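Pyridine synthase TbtD (Thermobispora bispora, PDB 5WA4) builds the central pyridine ring of the thiopeptide thiomuracin, probably by a formal [4+2] aza-cycloaddition on a peptide substrate whose leader it binds. Local coordinates at residues E[47-50]-E[54-57]; E[25-30]-E[157-162]; E[152-157]-E[165-170]. All coordinates share one frame; numbering follows the deposited sequence.

After strand 9-16 the chain runs through helix 22-35, whose residues 25-30 form one half of interaction 2. Strand 44-49 then turns back on strand 55-62, and interaction 1 closes this short hairpin inside the much longer loop that interaction 2 closes at residues 157-162, near the end of helix 135-159. Interaction 3 follows in series after interaction 1. Its segments, 152-157 and 165-170, alternate with those of interaction 2, so the two cross and share Arg157. Helix 22-35 lies between: its Ile26 packs on Arg48 and Leu56 of the hairpin and on Leu155 of helix 135-159, tying the sheet to the helical part of the chain.

Interaction 1 of 3, residues E[47-50]-E[54-57]; sequences LRHW and PHLR
His49 and Arg57 lie alongside each other and point the same way, the guanidinium of Arg57 stacked flat on the imidazole with centres 4.2 Å apart and planes only 8° from parallel. Two features of chain shape make this possible. His49 CG stands anti to the backbone N (chi1 -159°), which carries the ring out beside the Arg57 chain, while that chain is bent at both chi2 and chi3, which folds its flat end back over the neighbouring strand. Trp50 CD1 lies over the opposite face of the imidazole, toward its rim, and the ring's rotation is further fixed by a hydrogen bond between ND1 and the backbone N of Arg51. His49 NE2 makes a weak hydrogen bond to Glu108.

His55, on the same side of the sheet, takes the torsion that sets CG between backbone N and carbonyl carbon (chi1 65°). One ring face therefore lies over the carbonyl of His49, with ND1 3.4 Å from His49 O but too badly angled to bond; that nitrogen bonds instead to Gly53 O. The two imidazoles meet obliquely.

On the other side Arg48 and Leu56 run side by side, Arg48 CG touching Leu56 CD2 at 3.7 Å. Beyond this point the extended arginine leads away to a salt bridge with Asp23 on helix 22-35.

The backbones are joined by two reciprocal pairs of bonds. Leu47 N reaches Arg57 O at 2.8 Å, answered by Arg57 N to Leu47 O. His49 N bonds to His55 O at 3.2 Å, answered by His55 N to His49 O. Hydrogen-bonded pairs thus flank the non-hydrogen-bonded pair Arg48-Leu56, the pattern of an antiparallel beta hairpin, here one that supplies an outer strand of the four-stranded sheet.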
loop_
_atom_site.group_PDB
_atom_site.type_symbol
_atom_site.label_atom_id
_atom_site.label_comp_id
_atom_site.label_asym_id
_atom_site.label_seq_id
_atom_site.Cartn_x
_atom_site.Cartn_y
_atom_site.Cartn_z
ATOM N N LEU E 47 13.882 30.983 20.739
ATOM C CA LEU E 47 14.001 30.039 19.636
ATOM C C LEU E 47 14.310 30.732 18.292
ATOM O O LEU E 47 13.881 31.883 18.051
ATOM C CB LEU E 47 12.706 29.238 19.494
ATOM C CG LEU E 47 12.231 28.395 20.676
ATOM C CD1 LEU E 47 10.786 27.990 20.465
ATOM C CD2 LEU E 47 13.125 27.181 20.881
ATOM N N ARG E 48 15.024 30.027 17.411
ATOM C CA ARG E 48 15.149 30.477 16.025
ATOM C C ARG E 48 14.013 29.941 15.178
ATOM O O ARG E 48 13.545 28.828 15.404
ATOM C CB ARG E 48 16.465 30.025 15.409
ATOM C CG ARG E 48 17.636 30.197 16.303
ATOM C CD ARG E 48 18.814 29.499 15.739
ATOM N NE ARG E 48 19.964 29.624 16.626
ATOM C CZ ARG E 48 21.208 29.846 16.210
ATOM N NH1 ARG E 48 21.439 30.023 14.924
ATOM N NH2 ARG E 48 22.218 29.914 17.076
ATOM N N HIS E 49 13.594 30.725 14.195
ATOM C CA HIS E 49 12.633 30.283 13.195
ATOM C C HIS E 49 12.795 31.059 11.859
ATOM O O HIS E 49 13.331 32.173 11.836
ATOM C CB HIS E 49 11.199 30.446 13.708
ATOM C CG HIS E 49 10.208 29.593 12.983
ATOM N ND1 HIS E 49 9.499 30.041 11.889
ATOM C CD2 HIS E 49 9.824 28.307 13.180
ATOM C CE1 HIS E 49 8.714 29.070 11.448
ATOM N NE2 HIS E 49 8.891 28.009 12.216
ATOM N N TRP E 50 12.268 30.462 10.783
ATOM C CA TRP E 50 12.420 30.904 9.405
ATOM C C TRP E 50 11.333 31.814 8.854
ATOM O O TRP E 50 11.554 32.516 7.868
ATOM C CB TRP E 50 12.502 29.686 8.482
ATOM C CG TRP E 50 11.374 28.694 8.636
ATOM C CD1 TRP E 50 11.364 27.598 9.442
ATOM C CD2 TRP E 50 10.092 28.707 7.964
ATOM N NE1 TRP E 50 10.174 26.928 9.326
ATOM C CE2 TRP E 50 9.376 27.578 8.435
ATOM C CE3 TRP E 50 9.492 29.555 7.027
ATOM C CZ2 TRP E 50 8.078 27.282 7.991
ATOM C CZ3 TRP E 50 8.203 29.252 6.587
ATOM C CH2 TRP E 50 7.513 28.122 7.072
ATOM N N PRO E 54 14.575 35.014 8.730
ATOM C CA PRO E 54 15.356 34.447 9.832
ATOM C C PRO E 54 15.181 35.322 11.044
ATOM O O PRO E 54 15.455 36.514 10.932
ATOM C CB PRO E 54 16.804 34.509 9.324
ATOM C CG PRO E 54 16.691 34.629 7.874
ATOM C CD PRO E 54 15.446 35.405 7.611
ATOM N N HIS E 55 14.690 34.781 12.153
ATOM C CA HIS E 55 14.451 35.624 13.313
ATOM C C HIS E 55 14.550 34.862 14.586
ATOM O O HIS E 55 14.861 33.678 14.582
ATOM C CB HIS E 55 13.088 36.296 13.243
ATOM C CG HIS E 55 11.938 35.345 13.298
ATOM N ND1 HIS E 55 11.275 34.920 12.166
ATOM C CD2 HIS E 55 11.303 34.767 14.346
ATOM C CE1 HIS E 55 10.295 34.104 12.513
ATOM N NE2 HIS E 55 10.287 34.000 13.828
ATOM N N LEU E 56 14.313 35.571 15.682
ATOM C CA LEU E 56 14.323 34.978 17.001
ATOM C C LEU E 56 12.968 35.154 17.611
ATOM O O LEU E 56 12.325 36.188 17.423
ATOM C CB LEU E 56 15.387 35.600 17.908
ATOM C CG LEU E 56 16.804 35.081 17.699
ATOM C CD1 LEU E 56 17.686 35.321 18.930
ATOM C CD2 LEU E 56 16.747 33.598 17.323
ATOM N N ARG E 57 12.533 34.124 18.328
ATOM C CA ARG E 57 11.295 34.182 19.084
ATOM C C ARG E 57 11.672 34.205 20.548
ATOM O O ARG E 57 12.321 33.266 21.030
ATOM C CB ARG E 57 10.388 32.994 18.740
ATOM C CG ARG E 57 9.204 33.377 17.884
ATOM C CD ARG E 57 9.277 32.851 16.464
ATOM N NE ARG E 57 8.670 31.536 16.287
ATOM C CZ ARG E 57 7.712 31.233 15.404
ATOM N NH1 ARG E 57 7.189 32.151 14.602
ATOM N NH2 ARG E 57 7.251 29.996 15.350
#

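Interaction 2 of 3, residues E[25-30]-E[157-162]; sequences LILDGV and RVRSGA
Arg159 reaches across to helix 22-35 and presents its guanidinium in two ways at once: its edge goes to the carboxylate of Asp28 and one face to a single methyl of Leu27, CD1. The salt bridge rests chiefly on NH1, which donates to Asp28 OD1 at 3.1 Å with an N-H...O angle of 164°. This acceptor lies almost exactly in the guanidinium plane, yet the donor meets OD1 on its syn side and tilted out of the carboxylate plane, for the two flat groups are turned 34° against each other. That twist accords with the weakness of the two further bonds, Arg159 NH1 to Asp28 OD2 and Arg159 NH2 to Asp28 OD1, the latter 3.5 Å long.

Leu27 and Arg159 approach each other from opposite directions. Leu27 CD1 sits over the centre of the guanidinium, 3.6 Å from Arg159 CZ, so an apolar methyl covers the flat face while charge is matched at the rim. Arg159 leaves its backbone with CG anti to N (chi1 -176°) and then bends at chi2 and chi3, which turns the group to face both partners. NH1 is also held by a salt bridge to Asp24, one turn earlier on the same helix, and two acidic groups therefore share this end of the arginine.

The arginine stands in the weakly bonded last turn of helix 135-159. Behind the ion pair, Leu27 packs on Tyr152 and Glu156 of that helix, and Asp28 touches Tyr82 of helix 64-85. The contact thus bridges helices 22-35 and 135-159, while the neighbouring Ile26 packs both on helix 135-159 and on strands 44-49 and 55-62, and Leu25 on Leu56.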
loop_
_atom_site.group_PDB
_atom_site.type_symbol
_atom_site.label_atom_id
_atom_site.label_comp_id
_atom_site.label_asym_id
_atom_site.label_seq_id
_atom_site.Cartn_x
_atom_site.Cartn_y
_atom_site.Cartn_z
ATOM N N LEU E 25 23.708 38.064 18.085
ATOM C CA LEU E 25 22.498 38.664 18.634
ATOM C C LEU E 25 22.105 37.960 19.921
ATOM O O LEU E 25 21.615 38.587 20.862
ATOM C CB LEU E 25 21.351 38.601 17.624
ATOM C CG LEU E 25 19.918 38.803 18.138
ATOM C CD1 LEU E 25 19.695 40.177 18.737
ATOM C CD2 LEU E 25 18.950 38.579 17.010
ATOM N N ILE E 26 22.326 36.649 19.948
ATOM C CA ILE E 26 22.034 35.848 21.126
ATOM C C ILE E 26 22.869 36.364 22.290
ATOM O O ILE E 26 22.316 36.824 23.295
ATOM C CB ILE E 26 22.296 34.325 20.864
ATOM C CG1 ILE E 26 21.124 33.705 20.096
ATOM C CG2 ILE E 26 22.522 33.551 22.159
ATOM C CD1 ILE E 26 21.406 32.315 19.594
ATOM N N LEU E 27 24.189 36.343 22.125
ATOM C CA LEU E 27 25.116 36.624 23.215
ATOM C C LEU E 27 25.227 38.098 23.616
ATOM O O LEU E 27 25.475 38.393 24.780
ATOM C CB LEU E 27 26.501 36.107 22.844
ATOM C CG LEU E 27 26.572 34.616 22.542
ATOM C CD1 LEU E 27 27.988 34.191 22.167
ATOM C CD2 LEU E 27 26.076 33.857 23.744
ATOM N N ASP E 28 25.065 39.013 22.662
ATOM C CA ASP E 28 25.390 40.431 22.885
ATOM C C ASP E 28 24.157 41.305 23.034
ATOM O O ASP E 28 24.238 42.439 23.507
ATOM C CB ASP E 28 26.246 40.987 21.735
ATOM C CG ASP E 28 27.612 40.316 21.627
ATOM O OD1 ASP E 28 28.009 39.590 22.569
ATOM O OD2 ASP E 28 28.294 40.534 20.592
ATOM N N GLY E 29 23.016 40.788 22.598
ATOM C CA GLY E 29 21.767 41.511 22.719
ATOM C C GLY E 29 20.772 40.800 23.615
ATOM O O GLY E 29 20.210 41.408 24.524
ATOM N N VAL E 30 20.554 39.509 23.386
ATOM C CA VAL E 30 19.455 38.844 24.066
ATOM C C VAL E 30 19.835 38.419 25.485
ATOM O O VAL E 30 19.100 38.711 26.427
ATOM C CB VAL E 30 18.946 37.631 23.262
ATOM C CG1 VAL E 30 17.969 36.820 24.103
ATOM C CG2 VAL E 30 18.270 38.099 21.977
ATOM N N ARG E 157 31.834 29.118 23.078
ATOM C CA ARG E 157 32.861 28.238 22.551
ATOM C C ARG E 157 32.881 28.262 21.017
ATOM O O ARG E 157 33.895 27.983 20.388
ATOM C CB ARG E 157 32.645 26.818 23.061
ATOM C CG ARG E 157 33.282 26.570 24.403
ATOM C CD ARG E 157 33.102 25.149 24.812
ATOM N NE ARG E 157 33.569 24.229 23.780
ATOM C CZ ARG E 157 34.836 23.875 23.616
ATOM N NH1 ARG E 157 35.765 24.377 24.415
ATOM N NH2 ARG E 157 35.169 23.016 22.664
ATOM N N VAL E 158 31.757 28.609 20.408
ATOM C CA VAL E 158 31.687 28.649 18.956
ATOM C C VAL E 158 32.352 29.930 18.435
ATOM O O VAL E 158 33.094 29.907 17.442
ATOM C CB VAL E 158 30.215 28.521 18.490
ATOM C CG1 VAL E 158 29.904 29.410 17.269
ATOM C CG2 VAL E 158 29.858 27.028 18.267
ATOM N N ARG E 159 32.119 31.028 19.143
ATOM C CA ARG E 159 32.625 32.343 18.777
ATOM C C ARG E 159 34.174 32.377 18.751
ATOM O O ARG E 159 34.793 33.255 18.136
ATOM C CB ARG E 159 32.069 33.376 19.755
ATOM C CG ARG E 159 32.432 34.771 19.423
ATOM C CD ARG E 159 31.301 35.709 19.746
ATOM N NE ARG E 159 31.127 35.891 21.180
ATOM C CZ ARG E 159 30.364 36.848 21.703
ATOM N NH1 ARG E 159 29.725 37.701 20.895
ATOM N NH2 ARG E 159 30.245 36.957 23.028
ATOM N N SER E 160 34.788 31.400 19.409
ATOM C CA SER E 160 36.233 31.316 19.473
ATOM C C SER E 160 36.773 30.146 18.636
ATOM O O SER E 160 37.917 29.731 18.797
ATOM C CB SER E 160 36.691 31.185 20.941
ATOM O OG SER E 160 36.619 29.841 21.425
ATOM N N GLY E 161 35.950 29.595 17.754
ATOM C CA GLY E 161 36.459 28.636 16.786
ATOM C C GLY E 161 36.357 27.163 17.134
ATOM O O GLY E 161 36.871 26.304 16.401
ATOM N N ALA E 162 35.682 26.857 18.240
ATOM C CA ALA E 162 35.363 25.462 18.531
ATOM C C ALA E 162 34.347 24.989 17.527
ATOM O O ALA E 162 33.474 25.740 17.111
ATOM C CB ALA E 162 34.841 25.283 19.931
#

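Interaction 3 of 3, residues E[152-157]-E[165-170]; sequences YHALER and PTIAFD
Two consecutive helices joined by a short loop, 135-159 and 164-178, pack here end against start, within the mainly helical part of a chain related to the C-terminal region of lantibiotic dehydratases. The bound leader peptide fragment lies close by, packing with acidic side chains on Arg157 and Thr166 and with apolar ones on Pro165 and Phe169.

Between the two segments the contact is small and apolar, and a single side chain carries it. Ile167 points its longer branch at the facing helix: CG1 stands beside the backbone N and anti to the carbonyl carbon (chi1 -64°), and the chain then runs extended through chi2 of 177°, which pushes CD1 forward onto Ala154. The short side chain of Ala154 lets the helices come near, with 7.1 Å between Ala154 CA and Ile167 CA. Leu328 of helix 307-328 touches both residues and so brings a third helix to this packing.

Arg157, one turn after Ala154, borders the same methyl, its CB 4.3 Å from Ile167 CD1 and its guanidinium meeting that methyl at the edge. No hydrogen bond crosses between the segments; Ile167 CD1 lies 3.9 Å from Ala154 CB and 3.4 Å from Ala154 O.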
loop_
_atom_site.group_PDB
_atom_site.type_symbol
_atom_site.label_atom_id
_atom_site.label_comp_id
_atom_site.label_asym_id
_atom_site.label_seq_id
_atom_site.Cartn_x
_atom_site.Cartn_y
_atom_site.Cartn_z
ATOM N N TYR E 152 24.503 29.465 25.726
ATOM C CA TYR E 152 25.578 30.454 25.823
ATOM C C TYR E 152 26.977 29.828 25.848
ATOM O O TYR E 152 27.854 30.179 25.042
ATOM C CB TYR E 152 25.394 31.304 27.064
ATOM C CG TYR E 152 24.070 32.011 27.134
ATOM C CD1 TYR E 152 23.538 32.627 26.018
ATOM C CD2 TYR E 152 23.346 32.069 28.327
ATOM C CE1 TYR E 152 22.318 33.284 26.077
ATOM C CE2 TYR E 152 22.124 32.734 28.396
ATOM C CZ TYR E 152 21.619 33.333 27.265
ATOM O OH TYR E 152 20.422 33.994 27.301
ATOM N N HIS E 153 27.162 28.893 26.773
ATOM C CA HIS E 153 28.396 28.121 26.884
ATOM C C HIS E 153 28.805 27.544 25.532
ATOM O O HIS E 153 29.951 27.693 25.114
ATOM C CB HIS E 153 28.220 27.003 27.911
ATOM C CG HIS E 153 29.491 26.308 28.289
ATOM N ND1 HIS E 153 29.977 25.216 27.600
ATOM C CD2 HIS E 153 30.353 26.521 29.312
ATOM C CE1 HIS E 153 31.089 24.793 28.176
ATOM N NE2 HIS E 153 31.341 25.569 29.216
ATOM N N ALA E 154 27.861 26.914 24.838
ATOM C CA ALA E 154 28.135 26.337 23.528
ATOM C C ALA E 154 28.448 27.415 22.480
ATOM O O ALA E 154 29.354 27.245 21.655
ATOM C CB ALA E 154 26.969 25.492 23.078
ATOM N N LEU E 155 27.707 28.518 22.509
ATOM C CA LEU E 155 27.905 29.555 21.509
ATOM C C LEU E 155 29.216 30.272 21.778
ATOM O O LEU E 155 29.934 30.594 20.843
ATOM C CB LEU E 155 26.739 30.553 21.483
ATOM C CG LEU E 155 25.423 29.918 20.996
ATOM C CD1 LEU E 155 24.441 30.932 20.425
ATOM C CD2 LEU E 155 25.677 28.806 19.982
ATOM N N GLU E 156 29.538 30.519 23.047
ATOM C CA GLU E 156 30.755 31.272 23.349
ATOM C C GLU E 156 31.964 30.428 22.959
ATOM O O GLU E 156 32.988 30.951 22.510
ATOM C CB GLU E 156 30.811 31.705 24.823
ATOM C CG GLU E 156 29.814 32.833 25.169
ATOM C CD GLU E 156 30.371 33.895 26.126
ATOM O OE1 GLU E 156 30.268 33.696 27.364
ATOM O OE2 GLU E 156 30.886 34.936 25.643
ATOM N N ARG E 157 31.834 29.118 23.078
ATOM C CA ARG E 157 32.861 28.238 22.551
ATOM C C ARG E 157 32.881 28.262 21.017
ATOM O O ARG E 157 33.895 27.983 20.388
ATOM C CB ARG E 157 32.645 26.818 23.061
ATOM C CG ARG E 157 33.282 26.570 24.403
ATOM C CD ARG E 157 33.102 25.149 24.812
ATOM N NE ARG E 157 33.569 24.229 23.780
ATOM C CZ ARG E 157 34.836 23.875 23.616
ATOM N NH1 ARG E 157 35.765 24.377 24.415
ATOM N NH2 ARG E 157 35.169 23.016 22.664
ATOM N N PRO E 165 29.835 21.150 15.332
ATOM C CA PRO E 165 29.573 19.707 15.254
ATOM C C PRO E 165 30.164 18.907 16.394
ATOM O O PRO E 165 29.604 17.875 16.738
ATOM C CB PRO E 165 30.226 19.314 13.926
ATOM C CG PRO E 165 30.017 20.495 13.090
ATOM C CD PRO E 165 30.223 21.678 14.015
ATOM N N THR E 166 31.267 19.372 16.967
ATOM C CA THR E 166 31.959 18.623 18.017
ATOM C C THR E 166 31.219 18.786 19.332
ATOM O O THR E 166 31.228 17.893 20.170
ATOM C CB THR E 166 33.442 19.080 18.184
ATOM O OG1 THR E 166 34.059 19.169 16.894
ATOM C CG2 THR E 166 34.240 18.084 19.053
ATOM N N ILE E 167 30.584 19.931 19.518
ATOM C CA ILE E 167 29.712 20.074 20.660
ATOM C C ILE E 167 28.537 19.099 20.504
ATOM O O ILE E 167 28.246 18.310 21.412
ATOM C CB ILE E 167 29.212 21.507 20.813
ATOM C CG1 ILE E 167 30.410 22.429 21.108
ATOM C CG2 ILE E 167 28.133 21.570 21.899
ATOM C CD1 ILE E 167 30.075 23.932 21.209
ATOM N N ALA E 168 27.907 19.124 19.333
ATOM C CA ALA E 168 26.803 18.224 19.042
ATOM C C ALA E 168 27.211 16.767 19.195
ATOM O O ALA E 168 26.435 15.957 19.699
ATOM C CB ALA E 168 26.270 18.463 17.676
ATOM N N PHE E 169 28.422 16.416 18.786
ATOM C CA PHE E 169 28.837 15.028 18.933
ATOM C C PHE E 169 28.803 14.643 20.411
ATOM O O PHE E 169 28.204 13.630 20.775
ATOM C CB PHE E 169 30.226 14.804 18.342
ATOM C CG PHE E 169 30.719 13.376 18.440
ATOM C CD1 PHE E 169 31.468 12.958 19.532
ATOM C CD2 PHE E 169 30.438 12.460 17.443
ATOM C CE1 PHE E 169 31.925 11.644 19.621
ATOM C CE2 PHE E 169 30.906 11.143 17.526
ATOM C CZ PHE E 169 31.651 10.741 18.612
ATOM N N ASP E 170 29.420 15.473 21.256
ATOM C CA ASP E 170 29.481 15.215 22.693
ATOM C C ASP E 170 28.062 15.064 23.296
ATOM O O ASP E 170 27.756 14.038 23.910
ATOM C CB ASP E 170 30.248 16.329 23.433
ATOM C CG ASP E 170 31.749 16.403 23.070
ATOM O OD1 ASP E 170 32.330 15.411 22.591
ATOM O OD2 ASP E 170 32.360 17.475 23.306
#